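Local coordinates for protein catechol 2,3-dioxygenase (Pseudomonas sp. KL28, PDB 3HPY) that probably cleaves catechol and related alkylcatechols with dioxygen next to the diol, as an iron-dependent extradiol dioxygenase of aromatic hydrocarbon breakdown, at residues C[167-170]-C[174-177]; C[179-184]-C[188-193]. One frame throughout, in Å; residues are numbered along the deposited sequence.

Following the chain from its N terminus, contact 1 comes near the end of helix 162-171, where residues 167-170 meet 174-177 across three intervening residues and the chain passes into strand 176-182. Contact 2 opens only after contact 1 has closed: the same strand and the residues after it, 179-184, pair with 188-193, three residues lying between them. The two loops therefore stand in series, neither nested nor crossed, with centres about 14 Å apart. Both contacts use strand 176-182, and they also touch, Leu177 CD2 lying 3.7 Å from Trp193 O. Together they tie helix 162-171 to the hairpin of strands 176-182 and 189-195, whose Trp193 lines the 4-methylcatechol pocket.

Contact 1. Residues C[167-170]-C[174-177]; sequences KIFT and GFYL
Gly174 begins the return of the chain against Phe169 and Thr170. It is the first residue to leave helical angles, with a positive phi, and this turn carries the next backbone N back to the helix. Phe175 N donates to Phe169 O at 2.8 Å, with an N-H...O angle of 158°. The donor is tilted out of the carbonyl plane, and Phe175 CB also lies near that oxygen.

The two phenylalanine side chains run side by side in the same direction. Phe175 CG is anti to its carbonyl carbon (chi1 -76°), which swings the ring to the side of the backbone N, next to Phe169; a face of it meets the Phe169 edge. CD2 of Phe169 stands over the centre of that face, 3.5 Å above the plane. Planes at 89° and centroids 4.9 Å apart define a T-shaped stack with Phe169 as the edge. Leu194 and Ile203 touch both side chains.

Phe175 O then receives a CA-H...O contact from Thr170 CA at 3.2 Å. Beyond it, the methyl CG2 of Thr170 lies 4.0 Å from Tyr176 CA, where the strand begins. The geometry fits a helix-to-strand connection in which a glycine of positive phi ends the helical run, here within the βαβββ module of the vicinal oxygen chelate fold.

Contact 2. Residues C[179-184]-C[188-193]; sequences ERVLSP and SDMGIW. With MCT (4-methylcatechol), chain J.
This contact is an antiparallel beta hairpin interrupted by a classic beta bulge, in the sheet that borders the 4-methylcatechol pocket. Glu179 faces Trp193 in a hydrogen-bonded pair, Arg180 faces Ile192 in a non-hydrogen-bonded pair, and Val181 faces both Gly191 and Met190. The bulge shows in the bonds to Val181 O: Met190 N gives a short one of 2.9 Å, while Gly191 N adds a weak one of 3.5 Å. Val181 N in turn donates to Gly191 O, and Trp193 N to Glu179 O.

Toward the turn, Ser183 N donates to Ser188 O at an N-H...O angle of 169°. Ser188 OG donates to Ser183 OG at 2.9 Å, a side-chain bond beside the backbone one.

Arg180 and Asp189 meet without a salt bridge. Asp189 OD1 lies against the aliphatic CD of Arg180 at 3.1 Å but is 4.1 Å from NE, which hydrogen-bonds Ser283 OG instead; the charges may still attract weakly.

Val181 splits its two methyls between partners. CG1, anti to the backbone N (chi1 171°), packs on Met190 CE, closer than usual van der Waals contact; Phe289 of helix 289-293 touches both side chains. CG2 reaches the benzo end of the Trp193 indole, 3.4 Å from CH2. Glu179 O lies in the indole plane at the ring edge, near CE3. His201, another pocket residue, meets the Trp193 ring with planes at about 50°. On the ligand side, Trp193 CZ2 approaches the methyl carbon C of 4-methylcatechol to 3.6 Å, and NE1 lies equally close to ring atom C6.

Contact 1. Residues C[167-170]-C[174-177]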
ATOM      1  N   LYS C 167     -37.803   5.164   4.464  1.00 33.32           N
ATOM      2  CA  LYS C 167     -38.656   5.100   5.646  1.00 32.50           C
ATOM      3  C   LYS C 167     -38.689   3.708   6.256  1.00 32.03           C
ATOM      4  O   LYS C 167     -38.540   3.548   7.466  1.00 32.27           O
ATOM      5  CB  LYS C 167     -40.093   5.523   5.307  1.00 35.85           C
ATOM      6  CG  LYS C 167     -40.244   6.955   4.827  1.00 38.89           C
ATOM      7  CD  LYS C 167     -41.725   7.372   4.701  1.00 41.30           C
ATOM      8  CE  LYS C 167     -42.412   6.830   3.433  1.00 43.33           C
ATOM      9  NZ  LYS C 167     -42.730   5.364   3.472  1.00 44.93           N
ATOM     10  N   ILE C 168     -38.891   2.697   5.421  1.00 30.77           N
ATOM     11  CA  ILE C 168     -38.950   1.329   5.917  1.00 30.86           C
ATOM     12  C   ILE C 168     -37.618   0.940   6.543  1.00 31.68           C
ATOM     13  O   ILE C 168     -37.578   0.327   7.617  1.00 30.99           O
ATOM     14  CB  ILE C 168     -39.270   0.342   4.792  1.00 29.21           C
ATOM     15  CG1 ILE C 168     -40.598   0.718   4.137  1.00 31.12           C
ATOM     16  CG2 ILE C 168     -39.335  -1.073   5.343  1.00 31.37           C
ATOM     17  CD1 ILE C 168     -40.869  -0.028   2.863  1.00 29.98           C
ATOM     18  N   PHE C 169     -36.525   1.287   5.870  1.00 30.87           N
ATOM     19  CA  PHE C 169     -35.213   0.962   6.405  1.00 30.55           C
ATOM     20  C   PHE C 169     -34.871   1.696   7.692  1.00 31.43           C
ATOM     21  O   PHE C 169     -34.387   1.071   8.638  1.00 31.83           O
ATOM     22  CB  PHE C 169     -34.115   1.208   5.362  1.00 31.00           C
ATOM     23  CG  PHE C 169     -33.912   0.050   4.435  1.00 31.58           C
ATOM     24  CD1 PHE C 169     -34.703  -0.102   3.301  1.00 30.79           C
ATOM     25  CD2 PHE C 169     -32.980  -0.936   4.740  1.00 30.74           C
ATOM     26  CE1 PHE C 169     -34.572  -1.227   2.485  1.00 32.14           C
ATOM     27  CE2 PHE C 169     -32.838  -2.068   3.933  1.00 32.43           C
ATOM     28  CZ  PHE C 169     -33.636  -2.216   2.803  1.00 31.65           C
ATOM     29  N   THR C 170     -35.118   3.005   7.739  1.00 30.73           N
ATOM     30  CA  THR C 170     -34.783   3.787   8.927  1.00 32.84           C
ATOM     31  C   THR C 170     -35.837   3.778  10.033  1.00 34.23           C
ATOM     32  O   THR C 170     -35.506   3.980  11.203  1.00 35.20           O
ATOM     33  CB  THR C 170     -34.456   5.279   8.585  1.00 32.37           C
ATOM     34  OG1 THR C 170     -35.657   5.973   8.211  1.00 34.44           O
ATOM     35  CG2 THR C 170     -33.442   5.361   7.454  1.00 32.18           C
ATOM     36  N   GLY C 174     -34.195  -0.445  11.460  1.00 29.40           N
ATOM     37  CA  GLY C 174     -33.119   0.075  12.281  1.00 29.09           C
ATOM     38  C   GLY C 174     -31.921   0.596  11.505  1.00 29.65           C
ATOM     39  O   GLY C 174     -30.797   0.574  12.005  1.00 27.95           O
ATOM     40  N   PHE C 175     -32.146   1.056  10.278  1.00 29.62           N
ATOM     41  CA  PHE C 175     -31.055   1.606   9.486  1.00 28.67           C
ATOM     42  C   PHE C 175     -31.023   3.112   9.685  1.00 29.15           C
ATOM     43  O   PHE C 175     -31.908   3.681  10.336  1.00 28.93           O
ATOM     44  CB  PHE C 175     -31.240   1.294   8.004  1.00 29.33           C
ATOM     45  CG  PHE C 175     -30.908  -0.115   7.635  1.00 26.53           C
ATOM     46  CD1 PHE C 175     -31.614  -1.185   8.183  1.00 27.58           C
ATOM     47  CD2 PHE C 175     -29.889  -0.377   6.733  1.00 27.65           C
ATOM     48  CE1 PHE C 175     -31.305  -2.498   7.830  1.00 28.53           C
ATOM     49  CE2 PHE C 175     -29.567  -1.681   6.368  1.00 29.21           C
ATOM     50  CZ  PHE C 175     -30.272  -2.749   6.914  1.00 28.48           C
ATOM     51  N   TYR C 176     -29.987   3.752   9.155  1.00 28.13           N
ATOM     52  CA  TYR C 176     -29.850   5.199   9.258  1.00 28.02           C
ATOM     53  C   TYR C 176     -29.065   5.720   8.073  1.00 29.31           C
ATOM     54  O   TYR C 176     -28.194   5.030   7.554  1.00 28.06           O
ATOM     55  CB  TYR C 176     -29.165   5.596  10.566  1.00 28.39           C
ATOM     56  CG  TYR C 176     -27.691   5.258  10.677  1.00 29.14           C
ATOM     57  CD1 TYR C 176     -26.710   6.241  10.497  1.00 27.39           C
ATOM     58  CD2 TYR C 176     -27.279   3.971  11.021  1.00 27.52           C
ATOM     59  CE1 TYR C 176     -25.357   5.945  10.666  1.00 27.57           C
ATOM     60  CE2 TYR C 176     -25.932   3.664  11.193  1.00 28.11           C
ATOM     61  CZ  TYR C 176     -24.978   4.653  11.017  1.00 29.41           C
ATOM     62  OH  TYR C 176     -23.648   4.350  11.196  1.00 30.55           O
ATOM     63  N   LEU C 177     -29.385   6.940   7.649  1.00 30.22           N
ATOM     64  CA  LEU C 177     -28.737   7.567   6.502  1.00 31.29           C
ATOM     65  C   LEU C 177     -27.301   7.970   6.781  1.00 31.11           C
ATOM     66  O   LEU C 177     -27.031   8.738   7.708  1.00 31.40           O
ATOM     67  CB  LEU C 177     -29.507   8.821   6.074  1.00 31.42           C
ATOM     68  CG  LEU C 177     -29.917   8.933   4.604  1.00 34.02           C
ATOM     69  CD1 LEU C 177     -30.455  10.331   4.324  1.00 32.24           C
ATOM     70  CD2 LEU C 177     -28.740   8.635   3.716  1.00 33.69           C
TER

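Contact 2. Residues C[179-184]-C[188-193]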
ATOM      1  N   GLU C 179     -25.119   8.732   3.915  1.00 31.00           N
ATOM      2  CA  GLU C 179     -24.904   9.736   2.880  1.00 31.49           C
ATOM      3  C   GLU C 179     -26.026   9.776   1.850  1.00 31.98           C
ATOM      4  O   GLU C 179     -26.719   8.778   1.620  1.00 30.52           O
ATOM      5  CB  GLU C 179     -23.581   9.493   2.151  1.00 32.64           C
ATOM      6  CG  GLU C 179     -22.353  10.009   2.860  1.00 31.47           C
ATOM      7  CD  GLU C 179     -21.155  10.059   1.927  1.00 32.30           C
ATOM      8  OE1 GLU C 179     -21.304  10.608   0.815  1.00 32.74           O
ATOM      9  OE2 GLU C 179     -20.073   9.557   2.301  1.00 30.83           O
ATOM     10  N   ARG C 180     -26.191  10.933   1.220  1.00 32.11           N
ATOM     11  CA  ARG C 180     -27.218  11.079   0.205  1.00 33.93           C
ATOM     12  C   ARG C 180     -26.834  12.020  -0.921  1.00 33.69           C
ATOM     13  O   ARG C 180     -26.053  12.963  -0.746  1.00 33.07           O
ATOM     14  CB  ARG C 180     -28.525  11.565   0.833  1.00 36.22           C
ATOM     15  CG  ARG C 180     -28.447  12.944   1.453  1.00 38.03           C
ATOM     16  CD  ARG C 180     -29.664  13.207   2.335  1.00 41.65           C
ATOM     17  NE  ARG C 180     -29.380  14.261   3.296  1.00 43.46           N
ATOM     18  CZ  ARG C 180     -30.128  14.542   4.357  1.00 45.37           C
ATOM     19  NH1 ARG C 180     -31.233  13.844   4.607  1.00 44.46           N
ATOM     20  NH2 ARG C 180     -29.757  15.517   5.176  1.00 46.09           N
ATOM     21  N   VAL C 181     -27.389  11.742  -2.090  1.00 33.43           N
ATOM     22  CA  VAL C 181     -27.153  12.575  -3.249  1.00 35.58           C
ATOM     23  C   VAL C 181     -28.418  13.403  -3.475  1.00 36.32           C
ATOM     24  O   VAL C 181     -29.471  12.854  -3.797  1.00 33.53           O
ATOM     25  CB  VAL C 181     -26.855  11.712  -4.489  1.00 35.58           C
ATOM     26  CG1 VAL C 181     -26.835  12.578  -5.731  1.00 35.78           C
ATOM     27  CG2 VAL C 181     -25.518  11.009  -4.308  1.00 35.82           C
ATOM     28  N   LEU C 182     -28.309  14.716  -3.274  1.00 38.36           N
ATOM     29  CA  LEU C 182     -29.440  15.624  -3.456  1.00 41.68           C
ATOM     30  C   LEU C 182     -29.749  15.791  -4.934  1.00 44.18           C
ATOM     31  O   LEU C 182     -28.864  16.105  -5.731  1.00 44.30           O
ATOM     32  CB  LEU C 182     -29.143  17.008  -2.860  1.00 41.26           C
ATOM     33  CG  LEU C 182     -29.344  17.252  -1.361  1.00 40.64           C
ATOM     34  CD1 LEU C 182     -28.528  16.263  -0.554  1.00 42.64           C
ATOM     35  CD2 LEU C 182     -28.936  18.673  -1.024  1.00 40.62           C
ATOM     36  N   SER C 183     -31.008  15.573  -5.299  1.00 46.73           N
ATOM     37  CA  SER C 183     -31.424  15.723  -6.687  1.00 48.63           C
ATOM     38  C   SER C 183     -31.520  17.222  -6.985  1.00 49.79           C
ATOM     39  O   SER C 183     -31.490  18.042  -6.069  1.00 48.63           O
ATOM     40  CB  SER C 183     -32.783  15.052  -6.896  1.00 48.25           C
ATOM     41  OG  SER C 183     -33.773  15.637  -6.064  1.00 46.09           O
ATOM     42  N   PRO C 184     -31.620  17.598  -8.272  1.00 52.67           N
ATOM     43  CA  PRO C 184     -31.722  19.010  -8.660  1.00 54.87           C
ATOM     44  C   PRO C 184     -32.589  19.795  -7.667  1.00 57.44           C
ATOM     45  O   PRO C 184     -33.490  19.228  -7.044  1.00 58.02           O
ATOM     46  CB  PRO C 184     -32.348  18.927 -10.045  1.00 54.29           C
ATOM     47  CG  PRO C 184     -31.702  17.706 -10.605  1.00 53.99           C
ATOM     48  CD  PRO C 184     -31.763  16.722  -9.450  1.00 53.17           C
ATOM     49  N   SER C 188     -34.915  16.261  -2.620  1.00 55.07           N
ATOM     50  CA  SER C 188     -35.460  14.943  -2.356  1.00 52.69           C
ATOM     51  C   SER C 188     -34.217  14.096  -2.621  1.00 51.20           C
ATOM     52  O   SER C 188     -33.364  14.492  -3.419  1.00 50.17           O
ATOM     53  CB  SER C 188     -36.569  14.605  -3.355  1.00 52.58           C
ATOM     54  OG  SER C 188     -36.085  14.652  -4.684  1.00 51.74           O
ATOM     55  N   ASP C 189     -34.083  12.956  -1.957  1.00 49.31           N
ATOM     56  CA  ASP C 189     -32.896  12.153  -2.183  1.00 47.77           C
ATOM     57  C   ASP C 189     -32.974  11.300  -3.438  1.00 46.53           C
ATOM     58  O   ASP C 189     -33.882  10.486  -3.613  1.00 46.77           O
ATOM     59  CB  ASP C 189     -32.595  11.269  -0.974  1.00 47.74           C
ATOM     60  CG  ASP C 189     -32.552  12.051   0.317  1.00 46.67           C
ATOM     61  OD1 ASP C 189     -31.981  13.163   0.323  1.00 46.48           O
ATOM     62  OD2 ASP C 189     -33.082  11.542   1.325  1.00 47.36           O
ATOM     63  N   MET C 190     -31.991  11.519  -4.305  1.00 44.93           N
ATOM     64  CA  MET C 190     -31.843  10.818  -5.571  1.00 43.06           C
ATOM     65  C   MET C 190     -31.103   9.507  -5.346  1.00 40.51           C
ATOM     66  O   MET C 190     -31.288   8.528  -6.080  1.00 40.18           O
ATOM     67  CB  MET C 190     -31.035  11.688  -6.531  1.00 46.41           C
ATOM     68  CG  MET C 190     -30.757  11.033  -7.863  1.00 50.42           C
ATOM     69  SD  MET C 190     -29.981  12.142  -9.051  1.00 55.46           S
ATOM     70  CE  MET C 190     -28.236  11.799  -8.756  1.00 54.48           C
ATOM     71  N   GLY C 191     -30.249   9.524  -4.326  1.00 36.77           N
ATOM     72  CA  GLY C 191     -29.449   8.371  -3.958  1.00 33.20           C
ATOM     73  C   GLY C 191     -29.331   8.348  -2.447  1.00 31.13           C
ATOM     74  O   GLY C 191     -29.189   9.382  -1.800  1.00 29.18           O
ATOM     75  N   ILE C 192     -29.340   7.151  -1.886  1.00 30.98           N
ATOM     76  CA  ILE C 192     -29.317   7.007  -0.449  1.00 31.08           C
ATOM     77  C   ILE C 192     -28.413   5.839  -0.014  1.00 31.20           C
ATOM     78  O   ILE C 192     -28.497   4.740  -0.572  1.00 31.71           O
ATOM     79  CB  ILE C 192     -30.813   6.862  -0.020  1.00 31.26           C
ATOM     80  CG1 ILE C 192     -31.430   8.255   0.127  1.00 30.23           C
ATOM     81  CG2 ILE C 192     -30.966   6.022   1.200  1.00 33.21           C
ATOM     82  CD1 ILE C 192     -32.916   8.241   0.414  1.00 35.81           C
ATOM     83  N   TRP C 193     -27.528   6.100   0.955  1.00 31.08           N
ATOM     84  CA  TRP C 193     -26.598   5.086   1.486  1.00 29.84           C
ATOM     85  C   TRP C 193     -26.923   4.762   2.947  1.00 28.14           C
ATOM     86  O   TRP C 193     -26.641   5.549   3.849  1.00 27.34           O
ATOM     87  CB  TRP C 193     -25.148   5.582   1.369  1.00 30.24           C
ATOM     88  CG  TRP C 193     -24.647   5.539  -0.033  1.00 31.61           C
ATOM     89  CD1 TRP C 193     -23.830   4.589  -0.589  1.00 32.56           C
ATOM     90  CD2 TRP C 193     -25.032   6.409  -1.098  1.00 31.21           C
ATOM     91  NE1 TRP C 193     -23.695   4.810  -1.937  1.00 30.90           N
ATOM     92  CE2 TRP C 193     -24.424   5.920  -2.278  1.00 32.74           C
ATOM     93  CE3 TRP C 193     -25.844   7.550  -1.174  1.00 32.98           C
ATOM     94  CZ2 TRP C 193     -24.598   6.540  -3.524  1.00 32.27           C
ATOM     95  CZ3 TRP C 193     -26.020   8.166  -2.411  1.00 31.62           C
ATOM     96  CH2 TRP C 193     -25.400   7.655  -3.569  1.00 32.55           C
TER
HETATM   97  C1  MCT J 311     -21.173   4.801  -4.674  1.00 49.03           C
HETATM   98  C2  MCT J 311     -21.551   3.574  -5.246  1.00 49.97           C
HETATM   99  C3  MCT J 311     -21.176   2.371  -4.605  1.00 50.26           C
HETATM  100  O3  MCT J 311     -21.529   1.202  -5.149  1.00 51.71           O
HETATM  101  C4  MCT J 311     -20.433   2.389  -3.394  1.00 50.26           C
HETATM  102  O4  MCT J 311     -20.082   1.216  -2.794  1.00 50.24           O
HETATM  103  C5  MCT J 311     -20.053   3.631  -2.816  1.00 49.97           C
HETATM  104  C6  MCT J 311     -20.432   4.833  -3.466  1.00 50.08           C
HETATM  105  C   MCT J 311     -21.559   6.080  -5.347  1.00 50.11           C